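Local coordinates for colicin-D (Escherichia coli, PDB 5ZNM), which kills Escherichia coli and close relatives by inhibiting protein synthesis, and is represented here by its central domain and its C-terminal tRNase domain, at residues Thr318-Arg321 with Asp322-Glu326; Gly337-Arg340 with Arg341-Gly344; Val347-Pro351 with Asn352-Val356; Pro28-Thr31 with Gln32-Glu36. All coordinates share one frame; numbering follows the deposited sequence.

Contact 1. Residues Thr318-Arg321 with Asp322-Glu326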
loop_
_atom_site.group_PDB
_atom_site.type_symbol
_atom_site.label_atom_id
_atom_site.label_comp_id
_atom_site.label_asym_id
_atom_site.label_seq_id
_atom_site.Cartn_x
_atom_site.Cartn_y
_atom_site.Cartn_z
ATOM N N THR A 318 36.642 1.046 10.547
ATOM C CA THR A 318 36.010 0.500 11.745
ATOM C C THR A 318 36.837 0.807 12.992
ATOM O O THR A 318 36.274 1.120 14.049
ATOM C CB THR A 318 35.773 -1.008 11.576
ATOM O OG1 THR A 318 34.919 -1.226 10.435
ATOM C CG2 THR A 318 35.106 -1.610 12.814
ATOM N N LYS A 319 38.173 0.753 12.889
ATOM C CA LYS A 319 39.019 1.200 14.004
ATOM C C LYS A 319 38.686 2.632 14.411
ATOM O O LYS A 319 38.540 2.937 15.603
ATOM C CB LYS A 319 40.504 1.116 13.624
ATOM C CG LYS A 319 41.137 -0.262 13.646
ATOM C CD LYS A 319 42.687 -0.093 13.581
ATOM C CE LYS A 319 43.384 -1.447 13.454
ATOM N NZ LYS A 319 44.856 -1.257 13.362
ATOM N N PHE A 320 38.593 3.533 13.421
ATOM C CA PHE A 320 38.311 4.949 13.676
ATOM C C PHE A 320 36.933 5.125 14.306
ATOM O O PHE A 320 36.776 5.837 15.305
ATOM C CB PHE A 320 38.404 5.709 12.346
ATOM C CG PHE A 320 38.380 7.228 12.458
ATOM C CD1 PHE A 320 38.911 7.879 13.549
ATOM C CD2 PHE A 320 37.845 7.989 11.423
ATOM C CE1 PHE A 320 38.910 9.279 13.617
ATOM C CE2 PHE A 320 37.824 9.380 11.479
ATOM C CZ PHE A 320 38.366 10.027 12.584
ATOM N N ARG A 321 35.919 4.456 13.746
ATOM C CA ARG A 321 34.582 4.499 14.340
ATOM C C ARG A 321 34.617 4.044 15.799
ATOM O O ARG A 321 34.064 4.707 16.692
ATOM C CB ARG A 321 33.630 3.624 13.513
ATOM C CG ARG A 321 32.129 3.800 13.776
ATOM C CD ARG A 321 31.630 3.093 15.036
ATOM N NE ARG A 321 32.014 1.667 15.125
ATOM C CZ ARG A 321 31.353 0.664 14.543
ATOM N NH1 ARG A 321 31.776 -0.591 14.700
ATOM N NH2 ARG A 321 30.262 0.907 13.811
ATOM N N ASP A 322 35.271 2.907 16.059
ATOM C CA ASP A 322 35.348 2.382 17.419
ATOM C C ASP A 322 36.123 3.333 18.334
ATOM O O ASP A 322 35.731 3.548 19.490
ATOM C CB ASP A 322 35.982 0.978 17.408
ATOM C CG ASP A 322 35.053 -0.103 16.796
ATOM O OD1 ASP A 322 33.838 0.151 16.621
ATOM O OD2 ASP A 322 35.534 -1.208 16.475
ATOM N N ALA A 323 37.199 3.948 17.829
ATOM C CA ALA A 323 37.952 4.890 18.660
ATOM C C ALA A 323 37.098 6.086 19.053
ATOM O O ALA A 323 37.146 6.544 20.199
ATOM C CB ALA A 323 39.219 5.354 17.939
ATOM N N ILE A 324 36.295 6.602 18.122
ATOM C CA ILE A 324 35.393 7.691 18.464
ATOM C C ILE A 324 34.383 7.238 19.513
ATOM O O ILE A 324 34.090 7.971 20.465
ATOM C CB ILE A 324 34.721 8.234 17.189
ATOM C CG1 ILE A 324 35.798 8.809 16.260
ATOM C CG2 ILE A 324 33.630 9.273 17.521
ATOM C CD1 ILE A 324 35.418 8.815 14.803
ATOM N N GLU A 325 33.849 6.017 19.372
ATOM C CA GLU A 325 32.912 5.512 20.378
ATOM C C GLU A 325 33.581 5.343 21.741
ATOM O O GLU A 325 32.962 5.631 22.771
ATOM C CB GLU A 325 32.288 4.191 19.920
ATOM C CG GLU A 325 31.187 4.389 18.890
ATOM C CD GLU A 325 29.921 4.979 19.500
ATOM O OE1 GLU A 325 29.377 4.392 20.459
ATOM O OE2 GLU A 325 29.479 6.045 19.034
ATOM N N GLU A 326 34.833 4.859 21.773
ATOM C CA GLU A 326 35.540 4.722 23.052
ATOM C C GLU A 326 35.737 6.079 23.728
ATOM O O GLU A 326 35.615 6.197 24.959
ATOM C CB GLU A 326 36.898 4.031 22.845
ATOM C CG GLU A 326 36.790 2.526 22.486
ATOM C CD GLU A 326 38.137 1.868 22.149
ATOM O OE1 GLU A 326 39.201 2.484 22.396
ATOM O OE2 GLU A 326 38.127 0.731 21.617
HETATM O O HOH W 1 33.481 -2.911 15.922
#

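Contact 2. Residues Gly337-Arg340 with Arg341-Gly344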
loop_
_atom_site.group_PDB
_atom_site.type_symbol
_atom_site.label_atom_id
_atom_site.label_comp_id
_atom_site.label_asym_id
_atom_site.label_seq_id
_atom_site.Cartn_x
_atom_site.Cartn_y
_atom_site.Cartn_z
ATOM N N GLY A 337 31.505 22.977 25.386
ATOM C CA GLY A 337 31.494 23.990 24.362
ATOM C C GLY A 337 30.834 23.556 23.066
ATOM O O GLY A 337 29.997 22.641 23.006
ATOM N N THR A 338 31.240 24.234 21.995
ATOM C CA THR A 338 30.554 24.111 20.716
ATOM C C THR A 338 31.527 24.447 19.598
ATOM O O THR A 338 32.579 25.058 19.823
ATOM C CB THR A 338 29.328 25.034 20.647
ATOM O OG1 THR A 338 28.594 24.772 19.443
ATOM C CG2 THR A 338 29.766 26.499 20.671
ATOM N N TYR A 339 31.161 24.040 18.380
ATOM C CA TYR A 339 31.965 24.292 17.185
ATOM C C TYR A 339 31.226 25.332 16.340
ATOM O O TYR A 339 30.178 25.032 15.755
ATOM C CB TYR A 339 32.219 22.984 16.432
ATOM C CG TYR A 339 33.087 23.094 15.190
ATOM C CD1 TYR A 339 34.413 23.487 15.279
ATOM C CD2 TYR A 339 32.579 22.777 13.935
ATOM C CE1 TYR A 339 35.204 23.576 14.161
ATOM C CE2 TYR A 339 33.368 22.868 12.797
ATOM C CZ TYR A 339 34.690 23.258 12.924
ATOM O OH TYR A 339 35.502 23.358 11.814
ATOM N N ARG A 340 31.791 26.546 16.282
ATOM C CA ARG A 340 31.096 27.729 15.762
ATOM C C ARG A 340 30.501 27.485 14.379
ATOM O O ARG A 340 29.358 27.867 14.104
ATOM C CB ARG A 340 32.074 28.920 15.735
ATOM C CG ARG A 340 32.688 29.225 14.364
ATOM C CD ARG A 340 33.887 30.172 14.397
ATOM N NE ARG A 340 34.598 30.104 13.126
ATOM C CZ ARG A 340 35.862 30.460 12.936
ATOM N NH1 ARG A 340 36.593 30.926 13.940
ATOM N NH2 ARG A 340 36.396 30.340 11.728
ATOM N N ARG A 341 31.251 26.803 13.516
ATOM C CA ARG A 341 30.882 26.601 12.125
ATOM C C ARG A 341 29.624 25.742 11.973
ATOM O O ARG A 341 28.948 25.834 10.944
ATOM C CB ARG A 341 32.099 25.986 11.433
ATOM C CG ARG A 341 31.989 25.669 9.966
ATOM C CD ARG A 341 33.354 25.166 9.482
ATOM N NE ARG A 341 34.380 26.196 9.630
ATOM C CZ ARG A 341 34.500 27.233 8.800
ATOM N NH1 ARG A 341 33.659 27.367 7.778
ATOM N NH2 ARG A 341 35.449 28.137 8.991
ATOM N N GLU A 342 29.281 24.943 12.984
ATOM C CA GLU A 342 28.109 24.064 12.972
ATOM C C GLU A 342 27.167 24.488 14.097
ATOM O O GLU A 342 27.310 24.047 15.236
ATOM C CB GLU A 342 28.524 22.606 13.119
ATOM C CG GLU A 342 29.187 22.050 11.883
ATOM C CD GLU A 342 28.211 21.857 10.733
ATOM O OE1 GLU A 342 27.014 21.614 10.996
ATOM O OE2 GLU A 342 28.643 21.946 9.566
ATOM N N LYS A 343 26.185 25.325 13.768
ATOM C CA LYS A 343 25.300 25.875 14.789
ATOM C C LYS A 343 24.622 24.753 15.568
ATOM O O LYS A 343 24.076 23.811 14.985
ATOM C CB LYS A 343 24.257 26.798 14.133
ATOM C CG LYS A 343 23.129 27.357 15.052
ATOM C CD LYS A 343 23.498 27.561 16.531
ATOM C CE LYS A 343 22.270 27.867 17.394
ATOM N NZ LYS A 343 22.401 27.256 18.759
ATOM N N GLY A 344 24.674 24.845 16.897
ATOM C CA GLY A 344 24.036 23.844 17.724
ATOM C C GLY A 344 24.812 22.556 17.876
ATOM O O GLY A 344 24.291 21.607 18.474
#

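Contact 3. Residues Val347-Pro351 with Asn352-Val356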
loop_
_atom_site.group_PDB
_atom_site.type_symbol
_atom_site.label_atom_id
_atom_site.label_comp_id
_atom_site.label_asym_id
_atom_site.label_seq_id
_atom_site.Cartn_x
_atom_site.Cartn_y
_atom_site.Cartn_z
ATOM N N VAL A 347 30.489 19.702 21.570
ATOM C CA VAL A 347 31.866 19.208 21.558
ATOM C C VAL A 347 32.077 18.360 22.806
ATOM O O VAL A 347 31.707 18.775 23.912
ATOM C CB VAL A 347 32.894 20.359 21.490
ATOM C CG1 VAL A 347 34.294 19.808 21.518
ATOM C CG2 VAL A 347 32.692 21.227 20.220
ATOM N N TYR A 348 32.680 17.184 22.632
ATOM C CA TYR A 348 32.927 16.242 23.722
ATOM C C TYR A 348 34.429 16.125 23.915
ATOM O O TYR A 348 35.144 15.701 23.001
ATOM C CB TYR A 348 32.280 14.879 23.444
ATOM C CG TYR A 348 30.781 15.029 23.433
ATOM C CD1 TYR A 348 30.060 15.079 24.623
ATOM C CD2 TYR A 348 30.091 15.181 22.242
ATOM C CE1 TYR A 348 28.687 15.261 24.614
ATOM C CE2 TYR A 348 28.723 15.355 22.227
ATOM C CZ TYR A 348 28.031 15.397 23.412
ATOM O OH TYR A 348 26.667 15.576 23.389
ATOM N N PHE A 349 34.902 16.550 25.081
ATOM C CA PHE A 349 36.324 16.724 25.359
ATOM C C PHE A 349 36.785 15.697 26.380
ATOM O O PHE A 349 36.069 15.413 27.348
ATOM C CB PHE A 349 36.581 18.138 25.890
ATOM C CG PHE A 349 37.996 18.381 26.344
ATOM C CD1 PHE A 349 39.035 18.406 25.432
ATOM C CD2 PHE A 349 38.276 18.605 27.681
ATOM C CE1 PHE A 349 40.355 18.677 25.853
ATOM C CE2 PHE A 349 39.593 18.858 28.114
ATOM C CZ PHE A 349 40.625 18.897 27.192
ATOM N N ASN A 350 37.976 15.129 26.164
ATOM C CA ASN A 350 38.587 14.273 27.177
ATOM C C ASN A 350 39.812 14.964 27.750
ATOM O O ASN A 350 40.733 15.285 26.994
ATOM C CB ASN A 350 38.965 12.908 26.595
ATOM C CG ASN A 350 39.462 11.957 27.656
ATOM O OD1 ASN A 350 40.614 12.036 28.075
ATOM N ND2 ASN A 350 38.593 11.059 28.105
ATOM N N PRO A 351 39.886 15.209 29.063
ATOM C CA PRO A 351 41.022 15.959 29.615
ATOM C C PRO A 351 42.319 15.166 29.705
ATOM O O PRO A 351 43.359 15.761 30.000
ATOM C CB PRO A 351 40.528 16.346 31.017
ATOM C CG PRO A 351 39.529 15.283 31.365
ATOM C CD PRO A 351 38.856 14.920 30.074
ATOM N N ASN A 352 42.296 13.861 29.461
ATOM C CA ASN A 352 43.522 13.077 29.527
ATOM C C ASN A 352 44.175 12.943 28.161
ATOM O O ASN A 352 45.368 13.213 28.008
ATOM C CB ASN A 352 43.234 11.693 30.098
ATOM C CG ASN A 352 42.547 11.752 31.434
ATOM O OD1 ASN A 352 41.542 11.080 31.658
ATOM N ND2 ASN A 352 43.089 12.552 32.335
ATOM N N THR A 353 43.406 12.527 27.155
ATOM C CA THR A 353 43.949 12.490 25.804
ATOM C C THR A 353 43.958 13.852 25.131
ATOM O O THR A 353 44.641 14.008 24.114
ATOM C CB THR A 353 43.142 11.542 24.925
ATOM O OG1 THR A 353 41.832 12.083 24.761
ATOM C CG2 THR A 353 43.054 10.132 25.556
ATOM N N MET A 354 43.190 14.817 25.654
ATOM C CA MET A 354 42.977 16.140 25.063
ATOM C C MET A 354 42.245 16.084 23.732
ATOM O O MET A 354 42.247 17.067 22.982
ATOM C CB MET A 354 44.292 16.915 24.905
ATOM C CG MET A 354 45.081 17.005 26.189
ATOM S SD MET A 354 44.391 18.201 27.332
ATOM C CE MET A 354 44.729 19.719 26.438
ATOM N N ASN A 355 41.573 14.974 23.431
ATOM C CA ASN A 355 40.837 14.868 22.181
ATOM C C ASN A 355 39.472 15.535 22.297
ATOM O O ASN A 355 38.851 15.553 23.364
ATOM C CB ASN A 355 40.681 13.398 21.773
ATOM C CG ASN A 355 41.967 12.823 21.196
ATOM O OD1 ASN A 355 42.872 13.573 20.823
ATOM N ND2 ASN A 355 42.057 11.486 21.114
ATOM N N VAL A 356 39.016 16.104 21.184
ATOM C CA VAL A 356 37.640 16.556 21.042
ATOM C C VAL A 356 36.983 15.754 19.934
ATOM O O VAL A 356 37.639 15.348 18.969
ATOM C CB VAL A 356 37.549 18.063 20.713
ATOM C CG1 VAL A 356 38.005 18.892 21.905
ATOM C CG2 VAL A 356 38.414 18.371 19.486
#

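Contact 4. Residues Pro28-Thr31 with Gln32-Glu36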
loop_
_atom_site.group_PDB
_atom_site.type_symbol
_atom_site.label_atom_id
_atom_site.label_comp_id
_atom_site.label_asym_id
_atom_site.label_seq_id
_atom_site.Cartn_x
_atom_site.Cartn_y
_atom_site.Cartn_z
ATOM N N PRO A 28 0.415 -17.766 15.778
ATOM C CA PRO A 28 -0.358 -18.309 16.898
ATOM C C PRO A 28 -1.561 -17.436 17.207
ATOM O O PRO A 28 -1.775 -16.385 16.581
ATOM C CB PRO A 28 0.663 -18.293 18.037
ATOM C CG PRO A 28 1.448 -16.994 17.763
ATOM C CD PRO A 28 1.463 -16.832 16.238
ATOM N N VAL A 29 -2.368 -17.864 18.152
ATOM C CA VAL A 29 -3.300 -16.967 18.815
ATOM C C VAL A 29 -2.623 -16.503 20.091
ATOM O O VAL A 29 -1.739 -17.170 20.638
ATOM C CB VAL A 29 -4.679 -17.612 19.095
ATOM C CG1 VAL A 29 -5.346 -18.014 17.774
ATOM C CG2 VAL A 29 -4.557 -18.789 19.998
ATOM N N TYR A 30 -3.020 -15.328 20.556
ATOM C CA TYR A 30 -2.294 -14.638 21.606
ATOM C C TYR A 30 -3.185 -14.538 22.827
ATOM O O TYR A 30 -4.276 -13.960 22.765
ATOM C CB TYR A 30 -1.840 -13.248 21.137
ATOM C CG TYR A 30 -0.809 -13.346 20.043
ATOM C CD1 TYR A 30 -1.195 -13.517 18.718
ATOM C CD2 TYR A 30 0.554 -13.290 20.335
ATOM C CE1 TYR A 30 -0.253 -13.632 17.706
ATOM C CE2 TYR A 30 1.509 -13.400 19.331
ATOM C CZ TYR A 30 1.102 -13.569 18.023
ATOM O OH TYR A 30 2.046 -13.679 17.039
ATOM N N THR A 31 -2.725 -15.115 23.926
ATOM C CA THR A 31 -3.284 -14.730 25.200
ATOM C C THR A 31 -2.936 -13.274 25.482
ATOM O O THR A 31 -2.039 -12.680 24.869
ATOM C CB THR A 31 -2.765 -15.636 26.313
ATOM O OG1 THR A 31 -1.349 -15.478 26.436
ATOM C CG2 THR A 31 -3.081 -17.103 25.991
ATOM N N GLN A 32 -3.714 -12.682 26.382
ATOM C CA GLN A 32 -3.401 -11.385 26.958
ATOM C C GLN A 32 -1.919 -11.294 27.339
ATOM O O GLN A 32 -1.181 -10.425 26.854
ATOM C CB GLN A 32 -4.308 -11.201 28.178
ATOM C CG GLN A 32 -4.245 -9.873 28.838
ATOM C CD GLN A 32 -4.993 -8.834 28.072
ATOM O OE1 GLN A 32 -6.012 -9.105 27.439
ATOM N NE2 GLN A 32 -4.475 -7.636 28.098
ATOM N N GLU A 33 -1.480 -12.230 28.188
ATOM C CA GLU A 33 -0.105 -12.277 28.681
ATOM C C GLU A 33 0.907 -12.312 27.540
ATOM O O GLU A 33 1.929 -11.614 27.580
ATOM C CB GLU A 33 0.083 -13.506 29.586
ATOM C CG GLU A 33 -0.983 -13.731 30.644
ATOM C CD GLU A 33 -2.155 -14.587 30.146
ATOM O OE1 GLU A 33 -2.103 -15.815 30.291
ATOM O OE2 GLU A 33 -3.120 -14.023 29.621
ATOM N N MET A 34 0.661 -13.157 26.533
ATOM C CA MET A 34 1.568 -13.225 25.391
ATOM C C MET A 34 1.658 -11.879 24.694
ATOM O O MET A 34 2.750 -11.411 24.353
ATOM C CB MET A 34 1.098 -14.278 24.393
ATOM C CG MET A 34 1.325 -15.714 24.826
ATOM S SD MET A 34 0.523 -16.852 23.691
ATOM C CE MET A 34 1.498 -16.626 22.206
ATOM N N MET A 35 0.504 -11.258 24.450
ATOM C CA MET A 35 0.483 -10.021 23.683
ATOM C C MET A 35 1.263 -8.926 24.399
ATOM O O MET A 35 1.969 -8.131 23.760
ATOM C CB MET A 35 -0.969 -9.603 23.428
ATOM C CG MET A 35 -1.080 -8.251 22.773
ATOM S SD MET A 35 -2.686 -7.503 23.039
ATOM C CE MET A 35 -2.726 -7.427 24.829
ATOM N N GLU A 36 1.167 -8.888 25.729
ATOM C CA GLU A 36 1.921 -7.928 26.516
ATOM C C GLU A 36 3.419 -8.172 26.392
ATOM O O GLU A 36 4.201 -7.227 26.227
ATOM C CB GLU A 36 1.491 -8.012 27.975
ATOM C CG GLU A 36 0.040 -7.696 28.203
ATOM C CD GLU A 36 -0.188 -7.025 29.537
ATOM O OE1 GLU A 36 -0.838 -7.642 30.406
ATOM O OE2 GLU A 36 0.289 -5.886 29.711
#

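Contact 1. Residues Thr318-Arg321 with Asp322-Glu326
Arg321 and Asp322, neighbours in helix 314-329, fold their side chains together into a local salt bridge. Followed outward, Arg321 CB lies 3.1 Å from Asp322 N, and Arg321 CG is still 4.0 Å from that nitrogen. With CG anti to the backbone N (chi1 -166°) and two further bends in the chain, CD passes 4.1 Å from Glu325 CG and the guanidinium doubles back to the carboxylate. NE then meets Asp322 OD1 at 2.8 Å, CZ faces it, and NH1 meets the same oxygen at 2.9 Å. The grip is therefore side-on and bifurcated: OD1 lies at the guanidinium edge, and both nitrogens approach it from one face of the carboxylate, whose plane is 27° from that of the guanidinium. A water accepts weakly from NH1 and donates to Asp322 OD2 at 2.7 Å. Beyond the helix, NH1 also bonds to Gly203 O, and NH2 weakly to Pro284 O.

On another side of the helix, Ile324 CD1 sits almost centrally over one face of the Phe320 ring, 3.7 Å from its centroid and 12° off the normal, a CH-pi contact. Both side chains also touch Leu295 of helix 292-297. The chemistry implies a two-sided helix: an apolar face packed within the tRNase domain, and a charged pair in which Asp322 probably steadies the arginine that also bonds Gly203 O.

Contact 2. Residues Gly337-Arg340 with Arg341-Gly344
The Tyr339 ring and the Arg341 side chain run alongside each other in the same direction from a type I beta turn that spans Tyr339 to Glu342. Each has CG anti to the backbone N, and on this turn both side chains leave in the same direction. Arg341 CB is 3.6 Å from Tyr339 CE2, and farther out Arg341 CD lies 3.6 Å from Tyr339 OH. The contact is thus made by the methylene part of the arginine. The guanidinium, displaced by a bend at chi3, is turned 53° from the ring and is not stacked on it.

With CG beside its backbone N (chi1 -72°), Glu342 brings that carbon to the ring edge, near its plane, 4.0 Å from Tyr339 CD2; the bend at chi2 then turns the carboxylate away. Closure of the turn is by Glu342 N to Tyr339 O at 2.9 Å. Arg340 starts strained, its chi1 of 100° away from a staggered position and CG only 2.9 Å from Arg341 N; beyond CG the chain is extended, and Arg340 NH2 comes within 3.6 Å of Arg341 NH2.

Ser345 OG receives a bond from Tyr339 N and also pairs with Glu342 O. The ring touches Leu366 and Trp369 of strand 365-370. Chemically, the tyrosine gives this surface turn an apolar footing on the sheet, while the two adjacent guanidinium ends should concentrate positive charge at its exposed tip.

Contact 3. Residues Val347-Pro351 with Asn352-Val356
Asn352 begins the return half of this beta hairpin by directing its backbone N to Asn350 OD1 at 2.8 Å, which defines an Asx turn. The donor stands above the amide carbonyl plane. Next, Thr353 N reaches that same oxygen at 3.0 Å from the opposite face, so two backbone N-H groups clamp the Asn350 amide. Asn350 CG is anti to its backbone N (chi1 -174°), which sends the amide toward the turn, and chi2 of -79° then faces OD1 to the two N-H groups; ND2 is held by Thr333 OG1. Thr353 also folds OG1 back to accept from Asn355 N at 3.2 Å, an ST turn.

Met354 has a positive phi of 65° where the chain reverses, and its N makes a weak bond to Asn350 O. Its side chain lies alongside Phe349 with SD at the ring edge, 5.1 Å from the centroid, a Met-aromatic contact. Asn355 O then accepts from Asn350 N at 3.0 Å, nearly in line with the carbonyl bond, and this bond closes the hairpin between strands 346-349 and 355-359. Asn355 OD1 is bonded to Lys370 NZ.

Val356 pairs with Phe349 as an antiparallel, non-hydrogen-bonded pair. Val356 CG1 meets the ring edge 3.7 Å from Phe349 CD1, and Val356 CB lies 3.8 Å from Val347 CG1. Helix 376-384 packs on this side through Tyr381 and Leu382. The chemistry divides accordingly: a buried asparagine amide fixes the turn from within, and apolar side chains join the strands to the C-terminal helix.

Contact 4. Residues Pro28-Thr31 with Gln32-Glu36
Thr31 and Met34 make the closest side-chain contact at the start of helix 32-42. Thr31 OG1 accepts from Met34 N at 3.1 Å, with an N-H...O angle of 160°. The hydroxyl is in position because it sits between the backbone N and the carbonyl carbon (chi1 63°), so it faces the first helical turn. Met34 CG is also only 3.1 Å from OG1, a tight approach. In return, Thr31 N points at Met34 SD at 3.7 Å, a weak bond to sulfur.

These reciprocal bonds make a capping box with Thr31 as the N-cap, its second half weak, as expected of a thioether acceptor. The helical backbone pattern begins with Met35 N to Thr31 O at 2.9 Å. Outside the box, Tyr30 CB and Met35 CB approach to 4.4 Å; the residue before the cap thus meets the fourth residue of the helix, the positions of a hydrophobic staple.

Farther out, the bend at the end of the Met34 chain swings CE back under the incoming loop, 3.6 Å from Val29 O and 3.9 Å from Tyr30 CD2. The tyrosine crosses the methionine at about a right angle. Tyr30 is in turn anchored to the body of the molecule: its OH bonds to Gly192 O and its ring touches Pro213, Val214 and Pro230, while Met35 rests on Pro228. Val29 and Thr31 pack against Ala11 and Ala7 of the second subunit, both on that chain's helix 3-22.

How the contacts relate
Contacts 1, 2 and 3 belong to the C-terminal tRNase part, whereas contact 4 lies near the N-terminal end, its centre about 42 Å from that of contact 1. Contacts 1 and 3 are partly buried, 2 and 4 at the surface. Contact 2 lies in the loop leading into strand 346-349, which contact 3 takes in, and the two touch, Thr338 C lying 3.5 Å from Val347 CG2. Contact 1 is on the neighbouring helix, about 7 Å from contact 3 at the nearest atoms, and His327 of that helix bonds to Tyr348 O. Chemistry follows place: a salt bridge on mid-helix, an arginine-rich exposed turn, an amide-clamped hairpin, and a hydroxyl-and-sulfur cap at a helix start.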